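Local coordinates for protein Pab-dependent poly(a)-specific ribonuclease subunit PAN2 (Neurospora crassa, PDB 4CZW) that shortens the poly(A) tails of messenger RNA as the catalytic, exonucleolytic subunit of the cytoplasmic Pan2-Pan3 deadenylation complex, at residues W537-V540 against N541-C544; I560-R564 against N565-D569. All coordinates share one frame; numbering follows the deposited sequence.

Contact 1. Residues W537-V540 against N541-C544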
loop_
_atom_site.group_PDB
_atom_site.type_symbol
_atom_site.label_atom_id
_atom_site.label_comp_id
_atom_site.label_asym_id
_atom_site.label_seq_id
_atom_site.Cartn_x
_atom_site.Cartn_y
_atom_site.Cartn_z
ATOM N N TRP A 537 -4.442 -8.109 -11.503
ATOM C CA TRP A 537 -3.972 -8.465 -10.168
ATOM C C TRP A 537 -4.348 -9.901 -9.817
ATOM O O TRP A 537 -3.563 -10.624 -9.205
ATOM C CB TRP A 537 -4.538 -7.502 -9.122
ATOM C CG TRP A 537 -4.033 -7.767 -7.737
ATOM C CD1 TRP A 537 -2.817 -7.414 -7.227
ATOM C CD2 TRP A 537 -4.730 -8.440 -6.680
ATOM N NE1 TRP A 537 -2.712 -7.827 -5.921
ATOM C CE2 TRP A 537 -3.873 -8.460 -5.561
ATOM C CE3 TRP A 537 -5.994 -9.030 -6.572
ATOM C CZ2 TRP A 537 -4.240 -9.044 -4.350
ATOM C CZ3 TRP A 537 -6.355 -9.609 -5.369
ATOM C CH2 TRP A 537 -5.481 -9.612 -4.274
ATOM N N VAL A 538 -5.555 -10.304 -10.203
ATOM C CA VAL A 538 -6.016 -11.669 -9.980
ATOM C C VAL A 538 -5.171 -12.655 -10.783
ATOM O O VAL A 538 -4.745 -13.688 -10.265
ATOM C CB VAL A 538 -7.506 -11.833 -10.357
ATOM C CG1 VAL A 538 -7.877 -13.304 -10.472
ATOM C CG2 VAL A 538 -8.390 -11.139 -9.335
ATOM N N LEU A 539 -4.915 -12.315 -12.043
ATOM C CA LEU A 539 -4.135 -13.168 -12.935
ATOM C C LEU A 539 -2.716 -13.394 -12.416
ATOM O O LEU A 539 -2.145 -14.468 -12.606
ATOM C CB LEU A 539 -4.089 -12.564 -14.340
ATOM C CG LEU A 539 -5.409 -12.572 -15.114
ATOM C CD1 LEU A 539 -5.283 -11.784 -16.408
ATOM C CD2 LEU A 539 -5.857 -13.999 -15.392
ATOM N N VAL A 540 -2.154 -12.384 -11.760
ATOM C CA VAL A 540 -0.827 -12.509 -11.166
ATOM C C VAL A 540 -0.846 -13.501 -10.006
ATOM O O VAL A 540 0.006 -14.385 -9.920
ATOM C CB VAL A 540 -0.298 -11.150 -10.666
ATOM C CG1 VAL A 540 0.984 -11.334 -9.867
ATOM C CG2 VAL A 540 -0.066 -10.209 -11.835
ATOM N N ASN A 541 -1.830 -13.355 -9.124
ATOM C CA ASN A 541 -1.939 -14.218 -7.951
ATOM C C ASN A 541 -2.446 -15.619 -8.279
ATOM O O ASN A 541 -2.353 -16.526 -7.453
ATOM C CB ASN A 541 -2.845 -13.572 -6.901
ATOM C CG ASN A 541 -2.171 -12.421 -6.182
ATOM O OD1 ASN A 541 -1.344 -12.628 -5.294
ATOM N ND2 ASN A 541 -2.523 -11.198 -6.562
ATOM N N LEU A 542 -2.986 -15.796 -9.480
ATOM C CA LEU A 542 -3.382 -17.122 -9.937
ATOM C C LEU A 542 -2.156 -17.905 -10.394
ATOM O O LEU A 542 -2.199 -19.129 -10.523
ATOM C CB LEU A 542 -4.412 -17.030 -11.066
ATOM C CG LEU A 542 -5.846 -16.693 -10.651
ATOM C CD1 LEU A 542 -6.754 -16.599 -11.867
ATOM C CD2 LEU A 542 -6.374 -17.722 -9.667
ATOM N N GLY A 543 -1.062 -17.187 -10.635
ATOM C CA GLY A 543 0.196 -17.805 -11.009
ATOM C C GLY A 543 0.460 -17.790 -12.501
ATOM O O GLY A 543 1.354 -18.484 -12.985
ATOM N N CYS A 544 -0.314 -16.994 -13.232
ATOM C CA CYS A 544 -0.191 -16.926 -14.684
ATOM C C CYS A 544 1.156 -16.366 -15.125
ATOM O O CYS A 544 1.789 -15.597 -14.401
ATOM C CB CYS A 544 -1.317 -16.077 -15.277
ATOM S SG CYS A 544 -2.971 -16.737 -15.008
#
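Val-540 O and Leu-539 O take the two bonds of a Schellman motif that ends helix 529-541: Gly-543 N reaches Val-540 O at 3.1 Å, and Cys-544 N reaches Leu-539 O at 3.2 Å. Gly-543 is the turning point, with a phi of 98°, a conformation in which a beta carbon would collide with the carbonyl oxygen of the residue before. One residue earlier, Leu-542 N still makes a helical i to i-4 bond to Val-538 O, 2.9 Å away.

The side chains carry the contact mainly at Trp-537 and Asn-541. The indole leaves the backbone with CG opposite its own N (chi1 -177°), which lays the ring alongside the following turn. Asn-541 ND2 sits over the centre of one ring face, 3.2 Å above its plane, and the amide and ring planes are inclined at 61°. The same ND2 donates to Trp-537 O at 2.9 Å, while Asn-541 N approaches that oxygen at 3.2 Å from the opposite face of the carbonyl plane, so two donors of one residue grip a single acceptor. Helix 81-94, within the ubiquitin-hydrolase-like range, faces this pair: Tyr-87 meets the indole, and Asp-90 OD2 makes weak hydrogen bonds with Trp-537 NE1 and Asn-541 ND2. The helix end thus joins the exonuclease to the scaffold domain, near the zinc ligand Cys-83. Replacing Trp-537 by an alanine is likely to take away the ring face under the Asn-541 amide and cost Asp-90 its weak bond to the indole.

Val-538 and Leu-542 lie side by side on another flank of the helix, where Val-538 CG1 meets Leu-542 CD1 at 3.8 Å. At the exit, Cys-544 folds back so that its SG packs 4.0 Å from CD2 of Leu-539.

Contact 2. Residues I560-R564 against N565-D569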
loop_
_atom_site.group_PDB
_atom_site.type_symbol
_atom_site.label_atom_id
_atom_site.label_comp_id
_atom_site.label_asym_id
_atom_site.label_seq_id
_atom_site.Cartn_x
_atom_site.Cartn_y
_atom_site.Cartn_z
ATOM N N ILE A 560 2.141 -2.414 -10.967
ATOM C CA ILE A 560 2.025 -3.769 -10.450
ATOM C C ILE A 560 3.400 -4.438 -10.433
ATOM O O ILE A 560 4.309 -4.024 -11.155
ATOM C CB ILE A 560 1.037 -4.608 -11.293
ATOM C CG1 ILE A 560 0.516 -5.805 -10.493
ATOM C CG2 ILE A 560 1.678 -5.048 -12.602
ATOM C CD1 ILE A 560 -0.540 -6.604 -11.218
ATOM N N GLN A 561 3.552 -5.455 -9.591
ATOM C CA GLN A 561 4.799 -6.207 -9.505
ATOM C C GLN A 561 4.567 -7.671 -9.862
ATOM O O GLN A 561 3.731 -8.341 -9.255
ATOM C CB GLN A 561 5.404 -6.092 -8.105
ATOM C CG GLN A 561 5.919 -4.703 -7.754
ATOM C CD GLN A 561 7.260 -4.393 -8.395
ATOM O OE1 GLN A 561 7.979 -5.294 -8.827
ATOM N NE2 GLN A 561 7.602 -3.112 -8.458
ATOM N N VAL A 562 5.306 -8.161 -10.851
ATOM C CA VAL A 562 5.181 -9.546 -11.285
ATOM C C VAL A 562 6.503 -10.286 -11.110
ATOM O O VAL A 562 7.538 -9.835 -11.602
ATOM C CB VAL A 562 4.735 -9.641 -12.758
ATOM C CG1 VAL A 562 4.441 -11.085 -13.132
ATOM C CG2 VAL A 562 3.514 -8.766 -13.002
ATOM N N PRO A 563 6.472 -11.424 -10.396
ATOM C CA PRO A 563 7.657 -12.259 -10.165
ATOM C C PRO A 563 8.339 -12.672 -11.469
ATOM O O PRO A 563 7.663 -12.858 -12.480
ATOM C CB PRO A 563 7.089 -13.478 -9.434
ATOM C CG PRO A 563 5.862 -12.967 -8.760
ATOM C CD PRO A 563 5.283 -11.955 -9.705
ATOM N N ARG A 564 9.662 -12.812 -11.432
ATOM C CA ARG A 564 10.449 -13.114 -12.626
ATOM C C ARG A 564 10.017 -14.400 -13.326
ATOM O O ARG A 564 10.038 -14.480 -14.555
ATOM C CB ARG A 564 11.935 -13.202 -12.271
ATOM C CG ARG A 564 12.676 -11.878 -12.359
ATOM C CD ARG A 564 14.151 -12.045 -12.026
ATOM N NE ARG A 564 14.366 -12.313 -10.607
ATOM C CZ ARG A 564 14.609 -11.374 -9.700
ATOM N NH1 ARG A 564 14.669 -10.100 -10.062
ATOM N NH2 ARG A 564 14.792 -11.707 -8.430
ATOM N N ASN A 565 9.623 -15.402 -12.548
ATOM C CA ASN A 565 9.223 -16.687 -13.114
ATOM C C ASN A 565 7.804 -16.665 -13.678
ATOM O O ASN A 565 7.296 -17.688 -14.137
ATOM C CB ASN A 565 9.356 -17.798 -12.068
ATOM C CG ASN A 565 8.651 -17.467 -10.765
ATOM O OD1 ASN A 565 7.759 -16.620 -10.719
ATOM N ND2 ASN A 565 9.051 -18.143 -9.693
ATOM N N GLN A 566 7.170 -15.497 -13.638
ATOM C CA GLN A 566 5.856 -15.316 -14.245
ATOM C C GLN A 566 5.935 -14.311 -15.389
ATOM O O GLN A 566 4.911 -13.847 -15.893
ATOM C CB GLN A 566 4.831 -14.856 -13.205
ATOM C CG GLN A 566 4.561 -15.868 -12.104
ATOM C CD GLN A 566 3.462 -15.421 -11.159
ATOM O OE1 GLN A 566 3.666 -15.336 -9.948
ATOM N NE2 GLN A 566 2.287 -15.136 -11.709
ATOM N N VAL A 567 7.157 -13.980 -15.791
ATOM C CA VAL A 567 7.374 -13.032 -16.877
ATOM C C VAL A 567 8.130 -13.662 -18.042
ATOM O O VAL A 567 9.260 -14.128 -17.884
ATOM C CB VAL A 567 8.156 -11.793 -16.398
ATOM C CG1 VAL A 567 8.461 -10.874 -17.573
ATOM C CG2 VAL A 567 7.377 -11.056 -15.323
ATOM N N ILE A 568 7.498 -13.678 -19.210
ATOM C CA ILE A 568 8.161 -14.099 -20.437
ATOM C C ILE A 568 8.305 -12.897 -21.360
ATOM O O ILE A 568 7.360 -12.513 -22.050
ATOM C CB ILE A 568 7.390 -15.222 -21.154
ATOM C CG1 ILE A 568 7.226 -16.429 -20.229
ATOM C CG2 ILE A 568 8.108 -15.631 -22.430
ATOM C CD1 ILE A 568 6.507 -17.596 -20.868
ATOM N N ASP A 569 9.489 -12.294 -21.360
ATOM C CA ASP A 569 9.722 -11.071 -22.118
ATOM C C ASP A 569 10.580 -11.339 -23.351
ATOM O O ASP A 569 11.724 -11.780 -23.239
ATOM C CB ASP A 569 10.382 -10.015 -21.227
ATOM C CG ASP A 569 10.215 -8.605 -21.764
ATOM O OD1 ASP A 569 10.342 -8.407 -22.991
ATOM O OD2 ASP A 569 9.951 -7.692 -20.954
#
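Pro-563 and Gln-566 are joined first through the backbone, where Gln-566 N donates to Pro-563 O at 2.9 Å; one residue on, Val-567 N donates to Arg-564 O at 3.2 Å. These successive i to i+3 bonds wind a single short 3-10 turn. Arg-564 N is bonded to Glu-96 OE1, from the ubiquitin-hydrolase-like part of the chain.

Apolar packing joins Val-562 to the residues after the turn. CG1 of Val-562 lies 3.7 Å from CG2 of Val-567 and 3.8 Å from CB of Gln-566, so one methyl touches both Gln-566 and the first residue of strand 567-569. Both valines also rest on Phe-555 of helix 551-558. The turn lies in the connection from helix 551-558 to strand 567-569 of a beta-alpha-beta crossover whose first strand, 545-548, pairs in parallel with the second, part of the RNase H-like core of the exonuclease.

Contacts between polar groups and the proline ring flank the turn. Pro-563 and Gln-566 run side by side, pointing the same way, and OE1 of Gln-566 comes 3.4 Å from CG of Pro-563. Gln-566 CG lies opposite the carbonyl carbon (chi1 -64°) and the chain is extended beyond it, carrying the amide past the proline to where NE2 is turned to its main partner, Cys-544 O. Asn-565 turns its OD1 toward the CB corner of the ring, 3.5 Å from Pro-563 CB, with CG held between the backbone N and the carbonyl carbon (chi1 52°).

How the contacts relate
From the N terminus, contact 1 comes first, closing the end of helix 529-541 and releasing the chain into strand 545-548. The chain then passes through helix 551-558 before contact 2 makes a second tight turn and starts strand 567-569 beside its parallel partner. The two contacts are in series, neither nested nor crossing, with centres about 10 Å apart. They meet in space through Gln-566, whose NE2 is placed for probable hydrogen bonds to Cys-544 O at 2.8 Å and Val-540 O at 3.0 Å, and through Val-540 CG2, packed 3.7 Å from Ile-560 CD1. Together they tie the helix end to the loop leading into the neighbouring strand.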